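Local coordinates for TRAP dicarboxylate ABC transporter, substrate-binding protein (Roseobacter denitrificans, PDB 4OVQ) that probably captures sugar acids in the periplasm for a TRAP-type uptake system, and binds beta-D-glucuronate in the pocket between its lobes, at residues A159-N171 with L197-W209. Sequence-based numbering, arbitrary orientation.
Sequences ADVEGMKVRVMNN and LKTGVVDGAENNW. With BDP (beta-D-glucopyranuronic acid), chain C.
Asp203 is held by Lys165 at both ends of its carboxylate. Asp203 OD2 takes the backbone N-H of Lys165 at 2.8 Å in an almost straight bond (178°), while the Lys165 chain, bent at chi3 and chi4, curls back so that NZ reaches Asp203 OD1 at 2.9 Å from above the carboxylate plane, a salt bridge. NZ has two further acceptors, both waters: one is shared with Gly163 O and Asp203 OD2, the other with Gly200 O. In return Lys165 O accepts two backbone N-H groups, Asp203 N obliquely, somewhat out of the carbonyl plane, and Gly204 N, at 3.1 Å, nearly in line with the carbonyl. One step on, Arg167 N donates to Gly204 O, completing a single parallel bridge between Val166 and Gly204. The strands, 36° apart, belong to different sheets: 165-168 pairs with 184-187, and 204-207 edges the sheet of 146-150. In this TRAP-type solute-binding fold they diverge toward the glucuronate, and water fills in. One water accepts from Arg167 NH1 and Glu206 N and lies within bonding reach of Arg167 O and Glu206 OE1, more acceptors than its protons can serve; a second joins Met169 N to Glu206 OE1. Glu206 OE2 turns to His229 and the sugar-binding Arg146. Arg167 leaves the strand with CG trans to its own N (chi1 179°), then bends at CG; NE is tied to Met188 O, and NH1 and NH2 meet sugar O6B and O6A edge-on. Asn207 OD1 accepts from sugar O1 at 2.6 Å and from the backbone N-H of Asn208, which lies in the amide plane; ND2 donates to ring oxygen O5.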
ATOM      1  N   ALA A 159     -25.037  -0.369   4.413  1.00 24.43           N
ATOM      2  CA  ALA A 159     -26.090  -1.099   3.729  1.00 29.07           C
ATOM      3  C   ALA A 159     -25.818  -1.271   2.232  1.00 25.23           C
ATOM      4  O   ALA A 159     -26.209  -2.276   1.657  1.00 21.84           O
ATOM      5  CB  ALA A 159     -27.435  -0.409   3.932  1.00 28.40           C
ATOM      6  N   ASP A 160     -25.153  -0.302   1.605  1.00 20.28           N
ATOM      7  CA  ASP A 160     -24.862  -0.401   0.169  1.00 18.96           C
ATOM      8  C   ASP A 160     -23.819  -1.464  -0.174  1.00 19.62           C
ATOM      9  O   ASP A 160     -23.697  -1.857  -1.330  1.00 21.93           O
ATOM     10  CB  ASP A 160     -24.395   0.943  -0.375  1.00 21.27           C
ATOM     11  CG  ASP A 160     -25.464   2.001  -0.286  1.00 26.47           C
ATOM     12  OD1 ASP A 160     -26.643   1.653  -0.505  1.00 28.31           O
ATOM     13  OD2 ASP A 160     -25.110   3.167   0.006  1.00 22.32           O
ATOM     14  N   VAL A 161     -23.078  -1.927   0.830  1.00 16.83           N
ATOM     15  CA  VAL A 161     -22.043  -2.939   0.625  1.00 14.40           C
ATOM     16  C   VAL A 161     -22.615  -4.348   0.842  1.00 16.97           C
ATOM     17  O   VAL A 161     -22.025  -5.345   0.449  1.00 15.62           O
ATOM     18  CB  VAL A 161     -20.827  -2.692   1.579  1.00 13.46           C
ATOM     19  CG1 VAL A 161     -19.697  -3.661   1.310  1.00 17.47           C
ATOM     20  CG2 VAL A 161     -20.300  -1.261   1.436  1.00 14.09           C
ATOM     21  N   GLU A 162     -23.777  -4.440   1.484  1.00 19.67           N
ATOM     22  CA  GLU A 162     -24.338  -5.752   1.789  1.00 14.90           C
ATOM     23  C   GLU A 162     -24.539  -6.540   0.501  1.00 17.83           C
ATOM     24  O   GLU A 162     -25.137  -6.044  -0.451  1.00 20.15           O
ATOM     25  CB  GLU A 162     -25.668  -5.610   2.547  1.00 25.52           C
ATOM     26  CG  GLU A 162     -26.629  -6.799   2.390  1.00 39.29           C
ATOM     27  CD  GLU A 162     -26.307  -7.986   3.288  1.00 40.86           C
ATOM     28  OE1 GLU A 162     -25.580  -7.804   4.292  1.00 39.46           O
ATOM     29  OE2 GLU A 162     -26.795  -9.102   2.973  1.00 42.91           O
ATOM     30  N   GLY A 163     -23.999  -7.757   0.477  1.00 16.97           N
ATOM     31  CA  GLY A 163     -24.122  -8.654  -0.654  1.00 20.39           C
ATOM     32  C   GLY A 163     -23.129  -8.385  -1.771  1.00 19.18           C
ATOM     33  O   GLY A 163     -23.082  -9.151  -2.730  1.00 17.61           O
HETATM   34  N   MSE A 164     -22.343  -7.319  -1.668  1.00 15.99           N
HETATM   35  CA  MSE A 164     -21.406  -6.981  -2.737  1.00 15.19           C
HETATM   36  C   MSE A 164     -20.115  -7.831  -2.635  1.00 13.21           C
HETATM   37  O   MSE A 164     -19.529  -7.941  -1.554  1.00 14.30           O
HETATM   38  CB  MSE A 164     -21.064  -5.484  -2.699  1.00 17.72           C
HETATM   39  CG  MSE A 164     -20.304  -4.996  -3.914  1.00 13.13           C
HETATM   40 SE   MSE A 164     -19.828  -3.107  -3.789  1.00 21.82          SE
HETATM   41  CE  MSE A 164     -21.558  -2.320  -4.076  1.00 14.26           C
ATOM     42  N   LYS A 165     -19.666  -8.410  -3.754  1.00 13.77           N
ATOM     43  CA  LYS A 165     -18.404  -9.165  -3.795  1.00 12.41           C
ATOM     44  C   LYS A 165     -17.317  -8.142  -4.017  1.00 10.59           C
ATOM     45  O   LYS A 165     -17.247  -7.524  -5.079  1.00 12.47           O
ATOM     46  CB  LYS A 165     -18.356 -10.184  -4.951  1.00 13.97           C
ATOM     47  CG  LYS A 165     -19.530 -11.149  -5.024  1.00 16.22           C
ATOM     48  CD  LYS A 165     -19.439 -12.005  -6.314  1.00 26.27           C
ATOM     49  CE  LYS A 165     -19.652 -11.183  -7.624  1.00 23.36           C
ATOM     50  NZ  LYS A 165     -21.123 -11.023  -7.903  1.00 29.32           N
ATOM     51  N   VAL A 166     -16.484  -7.925  -3.008  1.00  9.58           N
ATOM     52  CA  VAL A 166     -15.436  -6.900  -3.102  1.00  8.98           C
ATOM     53  C   VAL A 166     -14.046  -7.531  -2.996  1.00  8.41           C
ATOM     54  O   VAL A 166     -13.723  -8.236  -2.053  1.00 10.52           O
ATOM     55  CB  VAL A 166     -15.583  -5.824  -2.013  1.00  9.41           C
ATOM     56  CG1 VAL A 166     -14.561  -4.708  -2.257  1.00  9.20           C
ATOM     57  CG2 VAL A 166     -17.041  -5.289  -1.945  1.00 10.32           C
ATOM     58  N   ARG A 167     -13.230  -7.298  -4.019  1.00  8.90           N
ATOM     59  CA  ARG A 167     -11.856  -7.753  -4.000  1.00  7.53           C
ATOM     60  C   ARG A 167     -11.064  -6.921  -3.009  1.00  8.61           C
ATOM     61  O   ARG A 167     -11.213  -5.691  -2.926  1.00  9.22           O
ATOM     62  CB  ARG A 167     -11.221  -7.622  -5.381  1.00  9.31           C
ATOM     63  CG  ARG A 167      -9.730  -8.075  -5.454  1.00  8.37           C
ATOM     64  CD  ARG A 167      -8.784  -6.930  -5.136  1.00  6.94           C
ATOM     65  NE  ARG A 167      -7.377  -7.317  -5.116  1.00  6.41           N
ATOM     66  CZ  ARG A 167      -6.387  -6.455  -4.927  1.00  6.73           C
ATOM     67  NH1 ARG A 167      -6.673  -5.171  -4.769  1.00  8.52           N
ATOM     68  NH2 ARG A 167      -5.129  -6.886  -4.920  1.00  9.21           N
ATOM     69  N   VAL A 168     -10.209  -7.640  -2.289  1.00  8.59           N
ATOM     70  CA  VAL A 168      -9.240  -7.029  -1.392  1.00  8.21           C
ATOM     71  C   VAL A 168      -7.879  -7.654  -1.557  1.00  8.58           C
ATOM     72  O   VAL A 168      -7.731  -8.703  -2.186  1.00  8.23           O
ATOM     73  CB  VAL A 168      -9.653  -7.173   0.104  1.00  9.77           C
ATOM     74  CG1 VAL A 168     -10.876  -6.309   0.395  1.00 11.38           C
ATOM     75  CG2 VAL A 168      -9.950  -8.620   0.458  1.00 11.02           C
HETATM   76  N   MSE A 169      -6.864  -6.990  -1.006  1.00  9.07           N
HETATM   77  CA  MSE A 169      -5.528  -7.588  -0.930  1.00  6.64           C
HETATM   78  C   MSE A 169      -5.496  -8.755   0.024  1.00  7.88           C
HETATM   79  O   MSE A 169      -6.439  -8.947   0.782  1.00  9.57           O
HETATM   80  CB  MSE A 169      -4.516  -6.545  -0.484  1.00  6.66           C
HETATM   81  CG  MSE A 169      -4.310  -5.392  -1.490  1.00  6.54           C
HETATM   82 SE   MSE A 169      -2.883  -4.152  -1.075  1.00 13.22          SE
HETATM   83  CE  MSE A 169      -3.742  -3.173   0.407  1.00  7.21           C
ATOM     84  N   ASN A 170      -4.393  -9.510  -0.040  1.00  8.51           N
ATOM     85  CA  ASN A 170      -4.220 -10.709   0.768  1.00 14.05           C
ATOM     86  C   ASN A 170      -3.826 -10.435   2.239  1.00 11.99           C
ATOM     87  O   ASN A 170      -2.668 -10.541   2.607  1.00 15.86           O
ATOM     88  CB  ASN A 170      -3.179 -11.590   0.080  1.00 14.05           C
ATOM     89  CG  ASN A 170      -3.615 -12.024  -1.306  1.00 15.45           C
ATOM     90  OD1 ASN A 170      -4.414 -12.952  -1.460  1.00 19.23           O
ATOM     91  ND2 ASN A 170      -3.106 -11.357  -2.324  1.00 13.05           N
ATOM     92  N   ASN A 171      -4.817 -10.069   3.042  1.00 11.22           N
ATOM     93  CA  ASN A 171      -4.641  -9.777   4.464  1.00 11.79           C
ATOM     94  C   ASN A 171      -5.991  -9.949   5.136  1.00 15.04           C
ATOM     95  O   ASN A 171      -6.982  -9.338   4.727  1.00 10.90           O
ATOM     96  CB  ASN A 171      -4.056  -8.352   4.651  1.00 10.83           C
ATOM     97  CG  ASN A 171      -3.745  -8.011   6.122  1.00  9.94           C
ATOM     98  OD1 ASN A 171      -4.358  -8.556   7.047  1.00 12.10           O
ATOM     99  ND2 ASN A 171      -2.787  -7.118   6.331  1.00 12.49           N
ATOM    100  N   LEU A 197     -13.468  -7.917 -12.550  1.00  8.45           N
ATOM    101  CA  LEU A 197     -14.503  -6.894 -12.625  1.00 10.44           C
ATOM    102  C   LEU A 197     -15.247  -6.972 -13.957  1.00 12.12           C
ATOM    103  O   LEU A 197     -16.479  -6.830 -13.996  1.00 11.52           O
ATOM    104  CB  LEU A 197     -13.875  -5.517 -12.474  1.00 11.28           C
ATOM    105  CG  LEU A 197     -13.348  -5.118 -11.103  1.00  9.47           C
ATOM    106  CD1 LEU A 197     -12.499  -3.834 -11.193  1.00  9.17           C
ATOM    107  CD2 LEU A 197     -14.541  -4.935 -10.164  1.00 12.56           C
ATOM    108  N   LYS A 198     -14.487  -7.181 -15.040  1.00 10.50           N
ATOM    109  CA  LYS A 198     -15.030  -7.326 -16.389  1.00 13.55           C
ATOM    110  C   LYS A 198     -16.087  -8.428 -16.474  1.00 12.95           C
ATOM    111  O   LYS A 198     -17.181  -8.222 -17.026  1.00 15.11           O
ATOM    112  CB  LYS A 198     -13.893  -7.610 -17.374  1.00 14.25           C
ATOM    113  CG  LYS A 198     -14.335  -7.658 -18.816  1.00 19.97           C
ATOM    114  CD  LYS A 198     -13.190  -8.051 -19.737  1.00 28.15           C
ATOM    115  CE  LYS A 198     -13.547  -7.858 -21.203  1.00 29.58           C
ATOM    116  NZ  LYS A 198     -13.591  -6.417 -21.551  1.00 30.69           N
ATOM    117  N   THR A 199     -15.769  -9.599 -15.933  1.00 11.23           N
ATOM    118  CA  THR A 199     -16.645 -10.765 -16.033  1.00  9.39           C
ATOM    119  C   THR A 199     -17.662 -10.891 -14.887  1.00 13.39           C
ATOM    120  O   THR A 199     -18.555 -11.724 -14.931  1.00 16.77           O
ATOM    121  CB  THR A 199     -15.829 -12.040 -16.025  1.00 14.55           C
ATOM    122  OG1 THR A 199     -15.129 -12.148 -14.770  1.00 12.90           O
ATOM    123  CG2 THR A 199     -14.850 -12.041 -17.164  1.00 19.55           C
ATOM    124  N   GLY A 200     -17.557 -10.030 -13.878  1.00 12.20           N
ATOM    125  CA  GLY A 200     -18.497 -10.086 -12.769  1.00 13.96           C
ATOM    126  C   GLY A 200     -18.163 -11.099 -11.685  1.00 13.32           C
ATOM    127  O   GLY A 200     -19.019 -11.369 -10.805  1.00 15.82           O
ATOM    128  N   VAL A 201     -16.961 -11.683 -11.733  1.00 10.80           N
ATOM    129  CA  VAL A 201     -16.480 -12.539 -10.660  1.00 13.41           C
ATOM    130  C   VAL A 201     -16.388 -11.768  -9.338  1.00 14.71           C
ATOM    131  O   VAL A 201     -16.648 -12.344  -8.273  1.00 15.47           O
ATOM    132  CB  VAL A 201     -15.130 -13.178 -11.021  1.00 14.71           C
ATOM    133  CG1 VAL A 201     -14.476 -13.814  -9.811  1.00 15.86           C
ATOM    134  CG2 VAL A 201     -15.321 -14.205 -12.142  1.00 19.22           C
ATOM    135  N   VAL A 202     -16.035 -10.481  -9.407  1.00 10.96           N
ATOM    136  CA  VAL A 202     -16.235  -9.590  -8.264  1.00 10.97           C
ATOM    137  C   VAL A 202     -17.064  -8.417  -8.741  1.00 14.54           C
ATOM    138  O   VAL A 202     -17.121  -8.137  -9.930  1.00 13.53           O
ATOM    139  CB  VAL A 202     -14.896  -9.103  -7.612  1.00 11.43           C
ATOM    140  CG1 VAL A 202     -14.145 -10.276  -7.000  1.00 13.78           C
ATOM    141  CG2 VAL A 202     -13.989  -8.387  -8.609  1.00 11.25           C
ATOM    142  N   ASP A 203     -17.748  -7.761  -7.815  1.00 10.07           N
ATOM    143  CA  ASP A 203     -18.561  -6.601  -8.134  1.00 12.47           C
ATOM    144  C   ASP A 203     -17.769  -5.306  -8.033  1.00 12.36           C
ATOM    145  O   ASP A 203     -18.084  -4.333  -8.695  1.00 11.48           O
ATOM    146  CB  ASP A 203     -19.730  -6.503  -7.148  1.00 12.23           C
ATOM    147  CG  ASP A 203     -20.681  -7.700  -7.228  1.00 14.62           C
ATOM    148  OD1 ASP A 203     -20.979  -8.202  -8.352  1.00 16.72           O
ATOM    149  OD2 ASP A 203     -21.142  -8.181  -6.162  1.00 15.04           O
ATOM    150  N   GLY A 204     -16.768  -5.269  -7.165  1.00  9.11           N
ATOM    151  CA  GLY A 204     -16.038  -4.048  -6.898  1.00 10.80           C
ATOM    152  C   GLY A 204     -14.699  -4.346  -6.267  1.00  8.67           C
ATOM    153  O   GLY A 204     -14.310  -5.512  -6.061  1.00  8.38           O
ATOM    154  N   ALA A 205     -13.996  -3.270  -5.961  1.00  9.45           N
ATOM    155  CA  ALA A 205     -12.713  -3.343  -5.309  1.00  8.35           C
ATOM    156  C   ALA A 205     -12.478  -2.009  -4.607  1.00 10.09           C
ATOM    157  O   ALA A 205     -13.410  -1.248  -4.393  1.00 11.26           O
ATOM    158  CB  ALA A 205     -11.647  -3.640  -6.343  1.00  9.38           C
ATOM    159  N   GLU A 206     -11.246  -1.735  -4.188  1.00 10.58           N
ATOM    160  CA  GLU A 206     -10.950  -0.483  -3.508  1.00 10.84           C
ATOM    161  C   GLU A 206      -9.483  -0.117  -3.701  1.00 11.25           C
ATOM    162  O   GLU A 206      -8.607  -0.995  -3.718  1.00  9.90           O
ATOM    163  CB  GLU A 206     -11.338  -0.563  -2.028  1.00  9.43           C
ATOM    164  CG  GLU A 206     -10.934  -1.829  -1.278  1.00 10.78           C
ATOM    165  CD  GLU A 206      -9.471  -1.831  -0.810  1.00 10.57           C
ATOM    166  OE1 GLU A 206      -8.738  -2.801  -1.155  1.00  8.09           O
ATOM    167  OE2 GLU A 206      -9.052  -0.889  -0.087  1.00 10.43           O
ATOM    168  N   ASN A 207      -9.216   1.179  -3.881  1.00 11.51           N
ATOM    169  CA  ASN A 207      -7.864   1.616  -4.119  1.00  9.12           C
ATOM    170  C   ASN A 207      -7.771   3.120  -4.195  1.00 14.28           C
ATOM    171  O   ASN A 207      -8.767   3.804  -4.102  1.00 13.43           O
ATOM    172  CB  ASN A 207      -7.287   0.990  -5.389  1.00 11.46           C
ATOM    173  CG  ASN A 207      -5.853   0.561  -5.193  1.00 12.94           C
ATOM    174  OD1 ASN A 207      -5.029   1.383  -4.789  1.00 12.28           O
ATOM    175  ND2 ASN A 207      -5.549  -0.717  -5.417  1.00  9.75           N
ATOM    176  N   ASN A 208      -6.551   3.624  -4.332  1.00 12.39           N
ATOM    177  CA  ASN A 208      -6.348   5.065  -4.507  1.00 13.87           C
ATOM    178  C   ASN A 208      -6.673   5.494  -5.954  1.00 12.19           C
ATOM    179  O   ASN A 208      -6.882   4.667  -6.841  1.00 13.72           O
ATOM    180  CB  ASN A 208      -4.915   5.415  -4.134  1.00 10.89           C
ATOM    181  CG  ASN A 208      -3.887   4.558  -4.861  1.00  9.53           C
ATOM    182  OD1 ASN A 208      -3.948   4.362  -6.064  1.00 11.94           O
ATOM    183  ND2 ASN A 208      -2.909   4.029  -4.102  1.00 10.58           N
ATOM    184  N   TRP A 209      -6.722   6.807  -6.203  1.00 15.38           N
ATOM    185  CA  TRP A 209      -7.041   7.284  -7.549  1.00 15.32           C
ATOM    186  C   TRP A 209      -6.089   6.801  -8.628  1.00  9.74           C
ATOM    187  O   TRP A 209      -6.521   6.365  -9.690  1.00 13.77           O
ATOM    188  CB  TRP A 209      -7.107   8.813  -7.635  1.00 16.59           C
ATOM    189  CG  TRP A 209      -8.270   9.432  -6.964  1.00 18.85           C
ATOM    190  CD1 TRP A 209      -8.257  10.093  -5.781  1.00 19.93           C
ATOM    191  CD2 TRP A 209      -9.622   9.487  -7.445  1.00 20.86           C
ATOM    192  NE1 TRP A 209      -9.514  10.558  -5.480  1.00 20.88           N
ATOM    193  CE2 TRP A 209     -10.372  10.204  -6.490  1.00 17.68           C
ATOM    194  CE3 TRP A 209     -10.272   8.992  -8.581  1.00 23.74           C
ATOM    195  CZ2 TRP A 209     -11.749  10.448  -6.641  1.00 21.19           C
ATOM    196  CZ3 TRP A 209     -11.642   9.230  -8.725  1.00 18.91           C
ATOM    197  CH2 TRP A 209     -12.356   9.959  -7.756  1.00 19.79           C
TER
HETATM  198  C1  BDP C 402      -1.943  -0.294  -4.710  1.00  7.53           C
HETATM  199  C2  BDP C 402      -0.556  -0.566  -4.190  1.00  6.68           C
HETATM  200  C3  BDP C 402      -0.089  -1.800  -4.830  1.00  5.36           C
HETATM  201  C4  BDP C 402      -1.007  -2.931  -4.507  1.00  6.15           C
HETATM  202  C5  BDP C 402      -2.415  -2.608  -4.949  1.00  7.19           C
HETATM  203  C6  BDP C 402      -3.425  -3.712  -4.598  1.00  6.28           C
HETATM  204  O2  BDP C 402       0.265   0.560  -4.651  1.00  7.35           O
HETATM  205  O3  BDP C 402       1.194  -2.108  -4.168  1.00  6.19           O
HETATM  206  O4  BDP C 402      -0.531  -4.175  -5.175  1.00  6.66           O
HETATM  207  O5  BDP C 402      -2.864  -1.387  -4.378  1.00  6.88           O
HETATM  208  O6A BDP C 402      -3.053  -4.922  -4.647  1.00  8.44           O
HETATM  209  O1  BDP C 402      -2.520   0.853  -4.157  1.00  7.09           O
HETATM  210  O6B BDP C 402      -4.601  -3.303  -4.439  1.00  7.81           O
HETATM  211  O   HOH W   1     -22.779 -10.397  -5.429  1.00 25.37           O
HETATM  212  O   HOH W   2     -21.746 -10.788 -10.601  1.00 33.23           O
HETATM  213  O   HOH W   3      -9.236  -3.940  -3.700  1.00  7.85           O
HETATM  214  O   HOH W   4      -7.472  -4.545   0.447  1.00  9.93           O